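Local atomic coordinates of cell wall surface anchor family protein (Streptococcus pneumoniae, PDB entry 4OQ1), a protein that forms an ancillary subunit of the pneumococcal pilus and probably anchors the fibre to the cell wall. Residues S101-G106 with F125-T130; G186-S191 with G206-T211. The protein carries 3 engineered substitutions. All coordinates share one frame; numbering follows the deposited sequence.

Contact 1 (Ser101-Gly106 with Phe125-Thr130) belongs to the mixed beta sheet at the N-terminal end of the chain, contact 2 (Gly186-Ser191 with Gly206-Thr211) to the prealbumin-like domain that follows. Contact 1 closes before contact 2 opens; their centres are 39 Å apart and their nearest atoms about 20 Å, so they do not touch. The centre of contact 2 lies about 7 Å from the centre of the chain, that of contact 1 about 43 Å. In each, two backbone bonds join the ends of two strands, antiparallel in contact 1 and parallel in contact 2. Contact 2 also reaches back to the first structural unit, through Arg189 and Glu39 of helix 37-42.

Contact 1: residues S101-G106 with F125-T130; sequences SHIPNG and FLFEMT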
ATOM      1  N   SER A 101      30.209  13.420 -18.653  1.00 25.03           N
ATOM      2  CA  SER A 101      31.127  13.460 -19.825  1.00 31.41           C
ATOM      3  C   SER A 101      31.793  14.781 -20.103  1.00 29.77           C
ATOM      4  O   SER A 101      31.162  15.830 -19.902  1.00 31.20           O
ATOM      5  CB  SER A 101      30.361  13.022 -21.108  1.00 32.90           C
ATOM      6  OG  SER A 101      30.206  11.609 -21.060  1.00 34.71           O
ATOM      7  N   HIS A 102      33.036  14.718 -20.594  1.00 32.89           N
ATOM      8  CA  HIS A 102      33.762  15.916 -21.202  1.00 33.58           C
ATOM      9  C   HIS A 102      34.028  17.016 -20.201  1.00 29.20           C
ATOM     10  O   HIS A 102      33.705  18.220 -20.362  1.00 27.86           O
ATOM     11  CB  HIS A 102      33.063  16.466 -22.460  1.00 37.64           C
ATOM     12  CG  HIS A 102      32.764  15.405 -23.498  1.00 45.40           C
ATOM     13  ND1 HIS A 102      33.749  14.631 -24.077  1.00 48.37           N
ATOM     14  CD2 HIS A 102      31.589  14.987 -24.037  1.00 45.70           C
ATOM     15  CE1 HIS A 102      33.190  13.765 -24.907  1.00 48.65           C
ATOM     16  NE2 HIS A 102      31.881  13.950 -24.885  1.00 43.27           N
ATOM     17  N   ILE A 103      34.604  16.578 -19.116  1.00 26.94           N
ATOM     18  CA  ILE A 103      34.900  17.488 -18.028  1.00 26.12           C
ATOM     19  C   ILE A 103      36.383  17.986 -18.090  1.00 25.97           C
ATOM     20  O   ILE A 103      37.326  17.189 -17.923  1.00 27.27           O
ATOM     21  CB  ILE A 103      34.660  16.775 -16.662  1.00 22.64           C
ATOM     22  CG1 ILE A 103      33.246  16.152 -16.648  1.00 24.57           C
ATOM     23  CG2 ILE A 103      34.895  17.764 -15.529  1.00 22.13           C
ATOM     24  CD1 ILE A 103      32.875  15.393 -15.339  1.00 22.72           C
ATOM     25  N   PRO A 104      36.579  19.302 -18.205  1.00 29.95           N
ATOM     26  CA  PRO A 104      37.920  19.902 -18.234  1.00 29.57           C
ATOM     27  C   PRO A 104      38.591  19.713 -16.937  1.00 31.18           C
ATOM     28  O   PRO A 104      37.919  19.365 -15.960  1.00 32.57           O
ATOM     29  CB  PRO A 104      37.631  21.390 -18.461  1.00 29.07           C
ATOM     30  CG  PRO A 104      36.324  21.445 -19.086  1.00 30.95           C
ATOM     31  CD  PRO A 104      35.566  20.348 -18.392  1.00 29.58           C
ATOM     32  N   ASN A 105      39.883  20.004 -16.861  1.00 29.27           N
ATOM     33  CA  ASN A 105      40.583  19.988 -15.590  1.00 26.86           C
ATOM     34  C   ASN A 105      39.976  21.052 -14.614  1.00 25.13           C
ATOM     35  O   ASN A 105      39.567  22.112 -15.065  1.00 23.26           O
ATOM     36  CB  ASN A 105      42.012  20.393 -15.820  1.00 32.55           C
ATOM     37  CG  ASN A 105      42.843  19.239 -16.205  1.00 33.10           C
ATOM     38  OD1 ASN A 105      42.323  18.187 -16.551  1.00 34.08           O
ATOM     39  ND2 ASN A 105      44.117  19.390 -16.069  1.00 39.46           N
ATOM     40  N   GLY A 106      39.933  20.750 -13.318  1.00 23.91           N
ATOM     41  CA  GLY A 106      39.392  21.700 -12.356  1.00 22.43           C
ATOM     42  C   GLY A 106      38.922  21.071 -11.058  1.00 21.44           C
ATOM     43  O   GLY A 106      38.922  19.855 -10.895  1.00 21.16           O
ATOM     44  N   PHE A 125      29.407  17.334  -2.601  1.00 15.99           N
ATOM     45  CA  PHE A 125      30.781  16.871  -2.572  1.00 16.60           C
ATOM     46  C   PHE A 125      31.646  17.681  -3.521  1.00 17.25           C
ATOM     47  O   PHE A 125      31.136  18.447  -4.396  1.00 14.82           O
ATOM     48  CB  PHE A 125      30.867  15.376  -2.912  1.00 17.32           C
ATOM     49  CG  PHE A 125      30.264  15.013  -4.238  1.00 16.92           C
ATOM     50  CD1 PHE A 125      28.894  14.836  -4.428  1.00 15.23           C
ATOM     51  CD2 PHE A 125      31.081  14.863  -5.342  1.00 17.24           C
ATOM     52  CE1 PHE A 125      28.403  14.554  -5.679  1.00 18.57           C
ATOM     53  CE2 PHE A 125      30.581  14.553  -6.570  1.00 17.95           C
ATOM     54  CZ  PHE A 125      29.250  14.353  -6.738  1.00 17.76           C
ATOM     55  N   LEU A 126      32.942  17.410  -3.465  1.00 16.76           N
ATOM     56  CA  LEU A 126      33.828  18.000  -4.430  1.00 14.34           C
ATOM     57  C   LEU A 126      34.421  16.859  -5.187  1.00 16.85           C
ATOM     58  O   LEU A 126      34.553  15.771  -4.654  1.00 17.84           O
ATOM     59  CB  LEU A 126      35.018  18.690  -3.728  1.00 16.42           C
ATOM     60  CG  LEU A 126      34.884  19.880  -2.804  1.00 17.29           C
ATOM     61  CD1 LEU A 126      36.242  20.465  -2.488  1.00 18.68           C
ATOM     62  CD2 LEU A 126      34.043  20.901  -3.472  1.00 17.02           C
ATOM     63  N   PHE A 127      34.751  17.138  -6.413  1.00 15.65           N
ATOM     64  CA  PHE A 127      35.664  16.277  -7.147  1.00 16.21           C
ATOM     65  C   PHE A 127      36.769  17.064  -7.903  1.00 17.00           C
ATOM     66  O   PHE A 127      36.541  18.159  -8.374  1.00 19.31           O
ATOM     67  CB  PHE A 127      34.873  15.311  -8.060  1.00 15.29           C
ATOM     68  CG  PHE A 127      34.147  15.931  -9.211  1.00 15.92           C
ATOM     69  CD1 PHE A 127      34.762  16.070 -10.456  1.00 16.31           C
ATOM     70  CD2 PHE A 127      32.886  16.456  -9.029  1.00 15.69           C
ATOM     71  CE1 PHE A 127      34.089  16.582 -11.555  1.00 16.46           C
ATOM     72  CE2 PHE A 127      32.207  17.043 -10.102  1.00 16.98           C
ATOM     73  CZ  PHE A 127      32.808  17.131 -11.350  1.00 18.39           C
ATOM     74  N   GLU A 128      37.895  16.396  -8.210  1.00 18.14           N
ATOM     75  CA  GLU A 128      38.982  17.135  -8.850  1.00 19.94           C
ATOM     76  C   GLU A 128      39.445  16.312 -10.042  1.00 24.52           C
ATOM     77  O   GLU A 128      39.649  15.100  -9.904  1.00 22.05           O
ATOM     78  CB  GLU A 128      40.079  17.407  -7.849  1.00 24.48           C
ATOM     79  CG  GLU A 128      41.272  18.093  -8.500  1.00 28.01           C
ATOM     80  CD  GLU A 128      42.374  18.401  -7.557  1.00 25.92           C
ATOM     81  OE1 GLU A 128      42.654  19.582  -7.417  1.00 30.93           O
ATOM     82  OE2 GLU A 128      42.954  17.477  -6.949  1.00 28.53           O
ATOM     83  N   MET A 129      39.466  16.979 -11.214  1.00 26.98           N
ATOM     84  CA  MET A 129      40.143  16.489 -12.430  1.00 27.43           C
ATOM     85  C   MET A 129      41.542  17.152 -12.651  1.00 29.01           C
ATOM     86  O   MET A 129      41.654  18.331 -12.778  1.00 27.24           O
ATOM     87  CB  MET A 129      39.200  16.831 -13.571  1.00 26.64           C
ATOM     88  CG  MET A 129      37.871  16.068 -13.443  1.00 28.31           C
ATOM     89  SD  MET A 129      38.132  14.277 -13.373  1.00 28.91           S
ATOM     90  CE  MET A 129      36.459  13.788 -13.858  1.00 27.13           C
ATOM     91  N   THR A 130      42.603  16.358 -12.687  1.00 34.27           N
ATOM     92  CA  THR A 130      43.906  16.900 -13.050  1.00 36.07           C
ATOM     93  C   THR A 130      44.487  16.121 -14.236  1.00 37.32           C
ATOM     94  O   THR A 130      43.936  15.107 -14.623  1.00 30.12           O
ATOM     95  CB  THR A 130      44.849  16.823 -11.861  1.00 35.16           C
ATOM     96  OG1 THR A 130      45.218  15.477 -11.644  1.00 39.48           O
ATOM     97  CG2 THR A 130      44.209  17.329 -10.646  1.00 37.10           C
TER
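Ile103 meets Phe127 and Met129 with separate branches. Its CD1 reaches tip to tip toward the ring, 4.1 Å from Phe127 CE1, while CG2, anti to the backbone N, lies 4.0 Å from Met129 CG. The Ile103 and Met129 side chains cross at about a right angle, and Met129 CE comes within 4.2 Å of Ile103 CD1. A branched aliphatic residue suits this buried place by serving two neighbours. With His102 it faces His28 in a G1 beta bulge at the end of strand 98-103, which pairs with strands 28-33 and 85-93. Pro104 and Asn105 carry the chain across to strand 106-110, whose first residue pairs antiparallel with strand 120-129. The Pro104 carbonyl O rests 3.7 Å from Met129 CB and is hydrogen-bonded by Tyr108 OH. Asn105 CA makes a CA-H...O contact of 3.4 Å to Met129 O, and its amide is held from both ends, OD1 by His28 NE2 and ND2 by Asp131 OD1. Gly106 forms the antiparallel hydrogen-bonded pair with Met129: Gly106 N binds Met129 O at 3.0 Å, and Met129 N returns to Gly106 O at 2.9 Å. With phi at 158°, a CB here would press on Asn105 O, hence the glycine.

Contact 2: residues G186-S191 with G206-T211; sequences GEYRYS and GEIFVT
Tyr188 and Arg189 dock on Val210 and Thr211 in a single parallel beta bridge, where the short strand 189-190 meets the end of strand 207-211 in a prealbumin-like (CnaB) domain. Two backbone bonds flank the Arg189-Thr211 pair: Thr211 N binds Tyr188 O at 3.2 Å, and Tyr190 N binds Thr211 O at 3.0 Å. Both are fairly straight at the hydrogen (166°). Farther up the strand the chains part, and a water fills the step, accepting from Tyr188 N and donating to Phe209 O at 2.7 Å.

Tyr188, preceded by a cis peptide bond, buries more of its surface here than any other residue of the two segments. Its chi1 of -63° sets CG beside the backbone N, and from there the ring extends over to Ile208, crossing it obliquely with CD2 4.0 Å from Ile208 CG2. Phe209 O lies in plane at the ring edge, while Glu187 CG covers one face over its centre. Tyrosine suits the place because its ring packs against isoleucine while the hydroxyl reaches Tyr201 N. Closer to the backbone, Tyr188 CB meets Val210 CG2 at 4.2 Å. Arg189 and Thr211 lie side by side, pointing the same way, with Arg189 CG 3.3 Å from Thr211 OG1. Beyond this aliphatic part the arginine chain bends at chi3, and its NH2 forms a salt bridge with Glu39.

Strand 150-157 pairs with strand 207-211, Leu200 of strand 200-201 packs against Tyr188, Ile208 and Val210, and Tyr190 rests on Val182 and Pro183 of strand 177-185; Glu39 belongs to helix 37-42, in the preceding part of the molecule.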
ATOM      1  N   GLY A 186       8.026   0.238  -3.578  1.00 31.27           N
ATOM      2  CA  GLY A 186       8.668  -0.445  -2.528  1.00 33.77           C
ATOM      3  C   GLY A 186       7.604  -0.730  -1.520  1.00 34.54           C
ATOM      4  O   GLY A 186       6.419  -0.843  -1.860  1.00 34.82           O
ATOM      5  N   GLU A 187       8.017  -0.757  -0.265  1.00 30.87           N
ATOM      6  CA  GLU A 187       7.191  -1.216   0.784  1.00 30.36           C
ATOM      7  C   GLU A 187       7.594  -0.443   2.022  1.00 33.12           C
ATOM      8  O   GLU A 187       8.395  -0.935   2.836  1.00 30.22           O
ATOM      9  CB  GLU A 187       7.470  -2.704   0.987  1.00 38.41           C
ATOM     10  CG  GLU A 187       6.711  -3.457   2.051  1.00 41.30           C
ATOM     11  CD  GLU A 187       7.173  -4.936   2.106  1.00 55.49           C
ATOM     12  OE1 GLU A 187       8.381  -5.218   2.313  1.00 52.95           O
ATOM     13  OE2 GLU A 187       6.324  -5.830   1.944  1.00 56.69           O
ATOM     14  N   TYR A 188       7.056   0.745   2.228  1.00 28.90           N
ATOM     15  CA  TYR A 188       6.213   1.494   1.309  1.00 26.86           C
ATOM     16  C   TYR A 188       6.691   2.938   1.370  1.00 23.48           C
ATOM     17  O   TYR A 188       6.865   3.425   2.452  1.00 25.46           O
ATOM     18  CB  TYR A 188       4.783   1.464   1.822  1.00 24.48           C
ATOM     19  CG  TYR A 188       4.122   0.110   1.897  1.00 25.95           C
ATOM     20  CD1 TYR A 188       3.667  -0.566   0.724  1.00 25.56           C
ATOM     21  CD2 TYR A 188       3.951  -0.530   3.126  1.00 28.97           C
ATOM     22  CE1 TYR A 188       3.030  -1.807   0.802  1.00 23.86           C
ATOM     23  CE2 TYR A 188       3.318  -1.784   3.213  1.00 31.97           C
ATOM     24  CZ  TYR A 188       2.832  -2.408   2.066  1.00 28.54           C
ATOM     25  OH  TYR A 188       2.191  -3.613   2.200  1.00 26.92           O
ATOM     26  N   ARG A 189       6.806   3.636   0.238  1.00 22.75           N
ATOM     27  CA  ARG A 189       7.409   4.923   0.123  1.00 21.84           C
ATOM     28  C   ARG A 189       6.687   5.589  -0.995  1.00 21.75           C
ATOM     29  O   ARG A 189       6.433   4.972  -2.014  1.00 19.28           O
ATOM     30  CB  ARG A 189       8.901   4.849  -0.204  1.00 31.15           C
ATOM     31  CG  ARG A 189       9.604   3.957   0.835  1.00 37.26           C
ATOM     32  CD  ARG A 189      11.097   3.809   0.692  1.00 46.27           C
ATOM     33  NE  ARG A 189      11.323   2.622  -0.091  1.00 52.53           N
ATOM     34  CZ  ARG A 189      11.616   2.603  -1.385  1.00 52.86           C
ATOM     35  NH1 ARG A 189      11.793   3.732  -2.085  1.00 51.17           N
ATOM     36  NH2 ARG A 189      11.754   1.417  -1.962  1.00 54.56           N
ATOM     37  N   TYR A 190       6.334   6.833  -0.806  1.00 20.68           N
ATOM     38  CA  TYR A 190       5.727   7.599  -1.837  1.00 19.94           C
ATOM     39  C   TYR A 190       6.707   7.814  -2.976  1.00 25.11           C
ATOM     40  O   TYR A 190       7.886   8.044  -2.750  1.00 20.03           O
ATOM     41  CB  TYR A 190       5.309   8.972  -1.244  1.00 21.45           C
ATOM     42  CG  TYR A 190       4.819   9.951  -2.203  1.00 22.39           C
ATOM     43  CD1 TYR A 190       3.462  10.041  -2.513  1.00 20.66           C
ATOM     44  CD2 TYR A 190       5.666  10.837  -2.813  1.00 26.12           C
ATOM     45  CE1 TYR A 190       2.963  10.902  -3.407  1.00 22.30           C
ATOM     46  CE2 TYR A 190       5.156  11.753  -3.734  1.00 22.28           C
ATOM     47  CZ  TYR A 190       3.816  11.810  -3.976  1.00 23.16           C
ATOM     48  OH  TYR A 190       3.317  12.677  -4.854  1.00 21.50           O
ATOM     49  N   SER A 191       6.207   7.768  -4.191  1.00 25.07           N
ATOM     50  CA  SER A 191       6.950   8.261  -5.319  1.00 28.63           C
ATOM     51  C   SER A 191       5.949   8.745  -6.291  1.00 26.39           C
ATOM     52  O   SER A 191       5.028   8.013  -6.639  1.00 24.15           O
ATOM     53  CB  SER A 191       7.789   7.160  -5.973  1.00 27.72           C
ATOM     54  OG  SER A 191       8.088   7.460  -7.329  1.00 30.08           O
ATOM     55  N   GLY A 206       1.138  -6.245  13.002  1.00 23.35           N
ATOM     56  CA  GLY A 206      -0.011  -5.399  12.729  1.00 21.42           C
ATOM     57  C   GLY A 206       0.268  -4.054  12.111  1.00 22.88           C
ATOM     58  O   GLY A 206      -0.626  -3.171  12.176  1.00 19.09           O
ATOM     59  N   GLU A 207       1.480  -3.829  11.563  1.00 21.53           N
ATOM     60  CA  GLU A 207       1.890  -2.457  11.274  1.00 21.07           C
ATOM     61  C   GLU A 207       1.979  -2.214   9.790  1.00 21.18           C
ATOM     62  O   GLU A 207       2.312  -3.109   9.043  1.00 24.88           O
ATOM     63  CB  GLU A 207       3.168  -2.006  11.977  1.00 23.39           C
ATOM     64  CG  GLU A 207       3.092  -2.284  13.457  1.00 27.68           C
ATOM     65  CD  GLU A 207       4.280  -1.826  14.266  1.00 32.30           C
ATOM     66  OE1 GLU A 207       5.373  -1.704  13.676  1.00 33.15           O
ATOM     67  OE2 GLU A 207       4.111  -1.729  15.507  1.00 29.51           O
ATOM     68  N   ILE A 208       1.548  -1.031   9.378  1.00 18.12           N
ATOM     69  CA  ILE A 208       1.938  -0.503   8.081  1.00 18.42           C
ATOM     70  C   ILE A 208       2.743   0.792   8.273  1.00 17.43           C
ATOM     71  O   ILE A 208       2.311   1.736   8.979  1.00 19.57           O
ATOM     72  CB  ILE A 208       0.744  -0.270   7.158  1.00 18.34           C
ATOM     73  CG1 ILE A 208       0.033  -1.593   6.818  1.00 18.79           C
ATOM     74  CG2 ILE A 208       1.141   0.422   5.863  1.00 18.99           C
ATOM     75  CD1 ILE A 208      -1.393  -1.379   6.259  1.00 16.06           C
ATOM     76  N   PHE A 209       3.840   0.883   7.572  1.00 18.90           N
ATOM     77  CA  PHE A 209       4.769   2.047   7.686  1.00 19.51           C
ATOM     78  C   PHE A 209       5.016   2.660   6.347  1.00 20.89           C
ATOM     79  O   PHE A 209       5.477   1.968   5.424  1.00 23.70           O
ATOM     80  CB  PHE A 209       6.101   1.591   8.337  1.00 22.57           C
ATOM     81  CG  PHE A 209       6.982   2.723   8.799  1.00 27.14           C
ATOM     82  CD1 PHE A 209       6.710   3.363   9.965  1.00 30.30           C
ATOM     83  CD2 PHE A 209       8.090   3.096   8.081  1.00 29.92           C
ATOM     84  CE1 PHE A 209       7.495   4.435  10.418  1.00 37.58           C
ATOM     85  CE2 PHE A 209       8.907   4.161   8.522  1.00 34.83           C
ATOM     86  CZ  PHE A 209       8.592   4.826   9.692  1.00 38.43           C
ATOM     87  N   VAL A 210       4.645   3.931   6.199  1.00 17.83           N
ATOM     88  CA  VAL A 210       4.783   4.655   4.933  1.00 18.30           C
ATOM     89  C   VAL A 210       5.620   5.893   5.131  1.00 20.71           C
ATOM     90  O   VAL A 210       5.265   6.785   5.953  1.00 19.51           O
ATOM     91  CB  VAL A 210       3.420   5.107   4.369  1.00 15.25           C
ATOM     92  CG1 VAL A 210       3.626   5.712   3.001  1.00 17.48           C
ATOM     93  CG2 VAL A 210       2.494   3.882   4.308  1.00 18.92           C
ATOM     94  N   THR A 211       6.666   6.023   4.323  1.00 21.10           N
ATOM     95  CA  THR A 211       7.524   7.220   4.320  1.00 20.79           C
ATOM     96  C   THR A 211       7.380   8.123   3.097  1.00 24.43           C
ATOM     97  O   THR A 211       6.971   7.681   2.033  1.00 21.90           O
ATOM     98  CB  THR A 211       8.988   6.823   4.484  1.00 25.62           C
ATOM     99  OG1 THR A 211       9.436   6.006   3.414  1.00 24.82           O
ATOM    100  CG2 THR A 211       9.173   6.049   5.706  1.00 23.03           C
TER
HETATM  101  O   HOH W   1       8.100   1.850   4.810  1.00 32.36           O